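PDB 4D50: deoxyhypusine hydroxylase from Homo sapiens, which hydroxylates the deoxyhypusine residue of the translation factor eIF5A at a non-haem diiron centre, completing the formation of hypusine. Local coordinates for residues 112-116 and 127-131; 57-61 and 88-92. All coordinates share one frame; numbering follows the deposited sequence.

Contact 1 of 2, residues 112-116 and 127-131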
loop_
_atom_site.group_PDB
_atom_site.type_symbol
_atom_site.label_atom_id
_atom_site.label_comp_id
_atom_site.label_asym_id
_atom_site.label_seq_id
_atom_site.Cartn_x
_atom_site.Cartn_y
_atom_site.Cartn_z
ATOM N N LEU A 112 -7.946 11.756 -12.424
ATOM C CA LEU A 112 -8.086 10.296 -12.313
ATOM C C LEU A 112 -8.803 9.666 -13.488
ATOM O O LEU A 112 -8.449 8.622 -13.946
ATOM C CB LEU A 112 -8.716 9.889 -10.990
ATOM C CG LEU A 112 -7.895 10.284 -9.778
ATOM C CD1 LEU A 112 -8.671 10.039 -8.533
ATOM C CD2 LEU A 112 -6.555 9.606 -9.662
ATOM N N LYS A 113 -9.855 10.304 -13.994
ATOM C CA LYS A 113 -10.471 9.806 -15.227
ATOM C C LYS A 113 -9.491 9.814 -16.435
ATOM O O LYS A 113 -9.503 8.882 -17.250
ATOM C CB LYS A 113 -11.709 10.663 -15.582
ATOM C CG LYS A 113 -12.864 10.351 -14.650
ATOM C CD LYS A 113 -13.981 11.397 -14.842
ATOM C CE LYS A 113 -15.306 10.758 -14.469
ATOM N NZ LYS A 113 -16.420 11.691 -14.136
ATOM N N GLN A 114 -8.698 10.875 -16.553
ATOM C CA GLN A 114 -7.704 11.016 -17.629
ATOM C C GLN A 114 -6.720 9.807 -17.575
ATOM O O GLN A 114 -6.485 9.142 -18.548
ATOM C CB GLN A 114 -6.943 12.337 -17.434
ATOM C CG GLN A 114 -5.791 12.657 -18.385
ATOM C CD GLN A 114 -5.087 13.985 -18.073
ATOM O OE1 GLN A 114 -5.213 14.550 -16.976
ATOM N NE2 GLN A 114 -4.334 14.494 -19.058
ATOM N N TYR A 115 -6.218 9.539 -16.382
ATOM C CA TYR A 115 -5.156 8.562 -16.204
ATOM C C TYR A 115 -5.703 7.166 -16.126
ATOM O O TYR A 115 -4.932 6.222 -16.063
ATOM C CB TYR A 115 -4.191 8.921 -15.072
ATOM C CG TYR A 115 -3.187 9.939 -15.494
ATOM C CD1 TYR A 115 -3.510 11.293 -15.474
ATOM C CD2 TYR A 115 -1.926 9.593 -15.867
ATOM C CE1 TYR A 115 -2.611 12.243 -15.914
ATOM C CE2 TYR A 115 -1.011 10.531 -16.285
ATOM C CZ TYR A 115 -1.366 11.843 -16.316
ATOM O OH TYR A 115 -0.449 12.782 -16.788
ATOM N N SER A 116 -7.028 7.033 -16.225
ATOM C CA SER A 116 -7.637 5.756 -16.380
ATOM C C SER A 116 -7.278 5.141 -17.710
ATOM O O SER A 116 -7.500 3.930 -17.872
ATOM C CB SER A 116 -9.183 5.853 -16.255
ATOM O OG SER A 116 -9.542 6.183 -14.898
ATOM N N CYS A 127 -6.298 4.026 -11.382
ATOM C CA CYS A 127 -7.056 5.266 -11.494
ATOM C C CYS A 127 -8.525 4.896 -11.782
ATOM O O CYS A 127 -9.474 5.602 -11.339
ATOM C CB CYS A 127 -6.467 6.256 -12.576
ATOM S SG CYS A 127 -4.860 6.854 -12.103
ATOM N N GLN A 128 -8.760 3.760 -12.441
ATOM C CA GLN A 128 -10.139 3.293 -12.608
ATOM C C GLN A 128 -10.776 3.017 -11.283
ATOM O O GLN A 128 -11.935 3.377 -11.042
ATOM C CB GLN A 128 -10.174 2.085 -13.520
ATOM C CG GLN A 128 -9.804 2.444 -14.970
ATOM C CD GLN A 128 -9.432 1.216 -15.753
ATOM O OE1 GLN A 128 -9.918 0.120 -15.459
ATOM N NE2 GLN A 128 -8.534 1.353 -16.667
ATOM N N LEU A 129 -10.033 2.380 -10.411
ATOM C CA LEU A 129 -10.505 2.058 -9.067
ATOM C C LEU A 129 -10.772 3.297 -8.272
ATOM O O LEU A 129 -11.793 3.368 -7.566
ATOM C CB LEU A 129 -9.488 1.148 -8.335
ATOM C CG LEU A 129 -9.423 -0.259 -8.843
ATOM C CD1 LEU A 129 -8.221 -0.994 -8.238
ATOM C CD2 LEU A 129 -10.666 -1.054 -8.547
ATOM N N ALA A 130 -9.918 4.312 -8.432
ATOM C CA ALA A 130 -10.010 5.485 -7.584
ATOM C C ALA A 130 -11.250 6.310 -8.039
ATOM O O ALA A 130 -11.885 6.892 -7.209
ATOM C CB ALA A 130 -8.722 6.220 -7.553
ATOM N N VAL A 131 -11.526 6.360 -9.345
ATOM C CA VAL A 131 -12.731 7.019 -9.869
ATOM C C VAL A 131 -13.983 6.318 -9.328
ATOM O O VAL A 131 -14.860 6.958 -8.840
ATOM C CB VAL A 131 -12.745 7.040 -11.399
ATOM C CG1 VAL A 131 -14.124 7.468 -11.882
ATOM C CG2 VAL A 131 -11.647 7.973 -11.919
#
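Apolar helix packing joined by one polar tie makes up this contact, in which L112 and S116 of helix 109-115 meet C127, Q128 and V131 of helix 121-140. It is partly buried, its centre about 17 Å from the centre of the chain. L112 gives a different atom to each of three partners. L112 CB lies 3.6 Å from V131 CG2, while its CD1 meets the A130 methyl and its CD2 approaches C127 SG. With CG1 anti to the backbone N (chi1 169°), V131 CG2 is turned towards L112 and K113. V131 CG2 also lies 3.6 Å from K113 N. The K113 stem crosses the V131 side chain at about a right angle, with CG against the same methyl. C127 fits between L112 and Y115. C127 CB sits 3.4 Å from L112 O, and C127 SG 3.7 Å from Y115 CB. The two segments belong to successive helices of a HEAT-repeat array, and 112-116 falls within the second HEAT-like repeat. L112 also packs on L100, and Y115 on R93, both of helix 90-103. The polar tie lies at S116. Q128 reaches it with an extended chain, and Q128 NE2 donates to S116 O at 3.0 Å with an N-H...O angle of 163°. The bond runs in the carbonyl plane and close to the amide plane, which helps to set how the flat amide is turned. Beside it, Q128 CG touches S116 CB at 3.7 Å. S116 OG turns back to donate to L112 O at 2.8 Å, tilted 26° from the carbonyl plane, which satisfies the hydroxyl within its own segment.

Contact 2 of 2, residues 57-61 and 88-92. With FE (Fe (III) ion), chain D; PER (peroxide ion), chain E.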
loop_
_atom_site.group_PDB
_atom_site.type_symbol
_atom_site.label_atom_id
_atom_site.label_comp_id
_atom_site.label_asym_id
_atom_site.label_seq_id
_atom_site.Cartn_x
_atom_site.Cartn_y
_atom_site.Cartn_z
ATOM N N ALA A 57 12.700 3.037 -5.320
ATOM C CA ALA A 57 11.234 2.959 -5.750
ATOM C C ALA A 57 10.383 2.509 -4.566
ATOM O O ALA A 57 9.241 3.012 -4.374
ATOM C CB ALA A 57 11.041 1.961 -6.888
ATOM N N LEU A 58 10.888 1.563 -3.778
ATOM C CA LEU A 58 10.243 1.107 -2.519
ATOM C C LEU A 58 9.958 2.303 -1.596
ATOM O O LEU A 58 8.799 2.549 -1.200
ATOM C CB LEU A 58 11.070 0.084 -1.756
ATOM C CG LEU A 58 10.373 -0.387 -0.489
ATOM C CD1 LEU A 58 9.120 -1.198 -0.803
ATOM C CD2 LEU A 58 11.269 -1.274 0.373
ATOM N N LEU A 59 10.984 3.098 -1.332
ATOM C CA LEU A 59 10.749 4.234 -0.441
ATOM C C LEU A 59 9.753 5.203 -1.076
ATOM O O LEU A 59 8.803 5.611 -0.451
ATOM C CB LEU A 59 12.069 4.925 -0.078
ATOM C CG LEU A 59 11.886 6.085 0.900
ATOM C CD1 LEU A 59 11.327 5.728 2.255
ATOM C CD2 LEU A 59 13.289 6.760 1.054
ATOM N N LYS A 60 9.937 5.542 -2.358
ATOM C CA LYS A 60 9.091 6.556 -2.992
ATOM C C LYS A 60 7.600 6.195 -3.031
ATOM O O LYS A 60 6.735 7.035 -2.814
ATOM C CB LYS A 60 9.556 6.846 -4.398
ATOM C CG LYS A 60 10.830 7.674 -4.496
ATOM C CD LYS A 60 11.114 8.091 -5.943
ATOM C CE LYS A 60 11.564 6.929 -6.780
ATOM N NZ LYS A 60 12.075 7.305 -8.115
ATOM N N HIS A 61 7.318 4.946 -3.261
ATOM C CA HIS A 61 5.935 4.486 -3.282
ATOM C C HIS A 61 5.330 4.469 -1.881
ATOM O O HIS A 61 4.130 4.774 -1.727
ATOM C CB HIS A 61 5.823 3.187 -4.070
ATOM C CG HIS A 61 5.594 1.975 -3.223
ATOM N ND1 HIS A 61 6.500 1.534 -2.288
ATOM C CD2 HIS A 61 4.514 1.158 -3.148
ATOM C CE1 HIS A 61 6.015 0.422 -1.725
ATOM N NE2 HIS A 61 4.790 0.206 -2.207
ATOM N N GLN A 88 8.863 8.145 -13.271
ATOM C CA GLN A 88 8.683 7.371 -12.018
ATOM C C GLN A 88 8.320 5.917 -12.340
ATOM O O GLN A 88 7.584 5.694 -13.282
ATOM C CB GLN A 88 7.593 7.996 -11.118
ATOM C CG GLN A 88 7.890 9.355 -10.546
ATOM C CD GLN A 88 8.880 9.364 -9.405
ATOM O OE1 GLN A 88 9.160 10.402 -8.850
ATOM N NE2 GLN A 88 9.392 8.227 -9.050
ATOM N N GLU A 89 8.771 4.928 -11.543
ATOM C CA GLU A 89 8.404 3.512 -11.774
ATOM C C GLU A 89 6.886 3.385 -11.714
ATOM O O GLU A 89 6.291 4.134 -10.967
ATOM C CB GLU A 89 8.999 2.602 -10.697
ATOM C CG GLU A 89 10.552 2.615 -10.589
ATOM C CD GLU A 89 11.207 3.923 -10.060
ATOM O OE1 GLU A 89 10.572 4.911 -9.518
ATOM O OE2 GLU A 89 12.455 3.970 -10.167
ATOM N N PRO A 90 6.295 2.397 -12.414
ATOM C CA PRO A 90 4.848 2.082 -12.332
ATOM C C PRO A 90 4.276 1.984 -10.880
ATOM O O PRO A 90 3.176 2.462 -10.583
ATOM C CB PRO A 90 4.758 0.705 -13.014
ATOM C CG PRO A 90 5.892 0.675 -13.980
ATOM C CD PRO A 90 6.993 1.478 -13.349
ATOM N N MET A 91 5.016 1.303 -10.040
ATOM C CA MET A 91 4.660 1.090 -8.641
ATOM C C MET A 91 4.502 2.438 -7.914
ATOM O O MET A 91 3.629 2.598 -7.038
ATOM C CB MET A 91 5.768 0.231 -8.035
ATOM C CG MET A 91 5.970 0.192 -6.558
ATOM S SD MET A 91 7.371 -0.943 -6.349
ATOM C CE MET A 91 7.336 -1.050 -4.574
ATOM N N VAL A 92 5.342 3.394 -8.286
ATOM C CA VAL A 92 5.326 4.670 -7.659
ATOM C C VAL A 92 4.107 5.472 -8.200
ATOM O O VAL A 92 3.373 6.112 -7.433
ATOM C CB VAL A 92 6.652 5.415 -7.874
ATOM C CG1 VAL A 92 6.528 6.801 -7.379
ATOM C CG2 VAL A 92 7.770 4.711 -7.070
HETATM FE FE FE D . 3.704 -1.858 -2.239
HETATM O O1 PER E . 2.825 -0.973 -4.713
HETATM O O2 PER E . 3.753 -2.163 -4.398
HETATM O O HOH W 1 14.095 5.468 -8.759
HETATM O O HOH W 2 1.500 -0.963 -2.159
HETATM O O HOH W 3 3.568 -1.726 -0.088
#
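A57 opens the contact by setting its CB against the carboxylate carbon of E89, with A57 CB 3.7 Å from E89 CD. A57 O lies close to V92 CG2 while it accepts the helix bond from H61 N. L58 touches M91 lightly, through CD1 and the CE methyl of the M91 conformer described, one of two modelled. Its carbonyl does more, because L58 O accepts a bond from H61 ND1 at 2.7 Å. K60 turns towards the start of helix 90-103. Its chain bends at chi3 (-72°), which carries NZ to E89. K60 NZ forms a salt bridge with E89 OE1 at 3.2 Å, on the syn lone pair, and a water links K60 NZ to E89 OE2. E89 is also the N-cap residue of helix 90-103. K60 CB packs on V92 CG2. H61 is an iron ligand, and H61 NE2 binds the iron(III) ion at 2.3 Å. In the same conformer, the extended M91 chain lies over one face of the imidazole. It brings M91 CE 3.5 Å from the centroid of the H61 ring and 10° off the normal, a CH-pi contact. The sulfur, M91 SD, stands farther above the same face. H61 CD2 is 3.1 Å from O1 of the bound peroxide. H245 and E246 complete the protein ligands of this iron in the deoxyhypusine hydroxylase diiron site, built on HEAT-like repeats. Both ring nitrogens of H61 are thus engaged. The ND1 bond is nearly straight (163°) and close to the ring plane, and together with the metal bond it holds the rotation of the ring. L58 O is therefore a second-shell group, and its bond probably strengthens electron donation from the ring to this iron of the peroxo-diiron centre.

Overall arrangement
Both contacts fall in the HEAT-repeat region of residues 45-132, in an all-helical chain. They come in series, contact 2 closing before contact 1 opens. Their centres are 18 Å apart, and their nearest atoms about 9 Å, without touching. Contact 2 joins helices 57-70 and 90-103, and contact 1 joins helices 109-115 and 121-140. Helix 90-103 begins in contact 2 and its L100 packs on L112 of contact 1, so it connects the two. It also carries H94 and E95, ligands of the second iron. Contact 2 thus lies at the diiron site. Contact 1 packs two successive helices farther from the chain centre, where the side chain of A130 is about 12 Å from an iron.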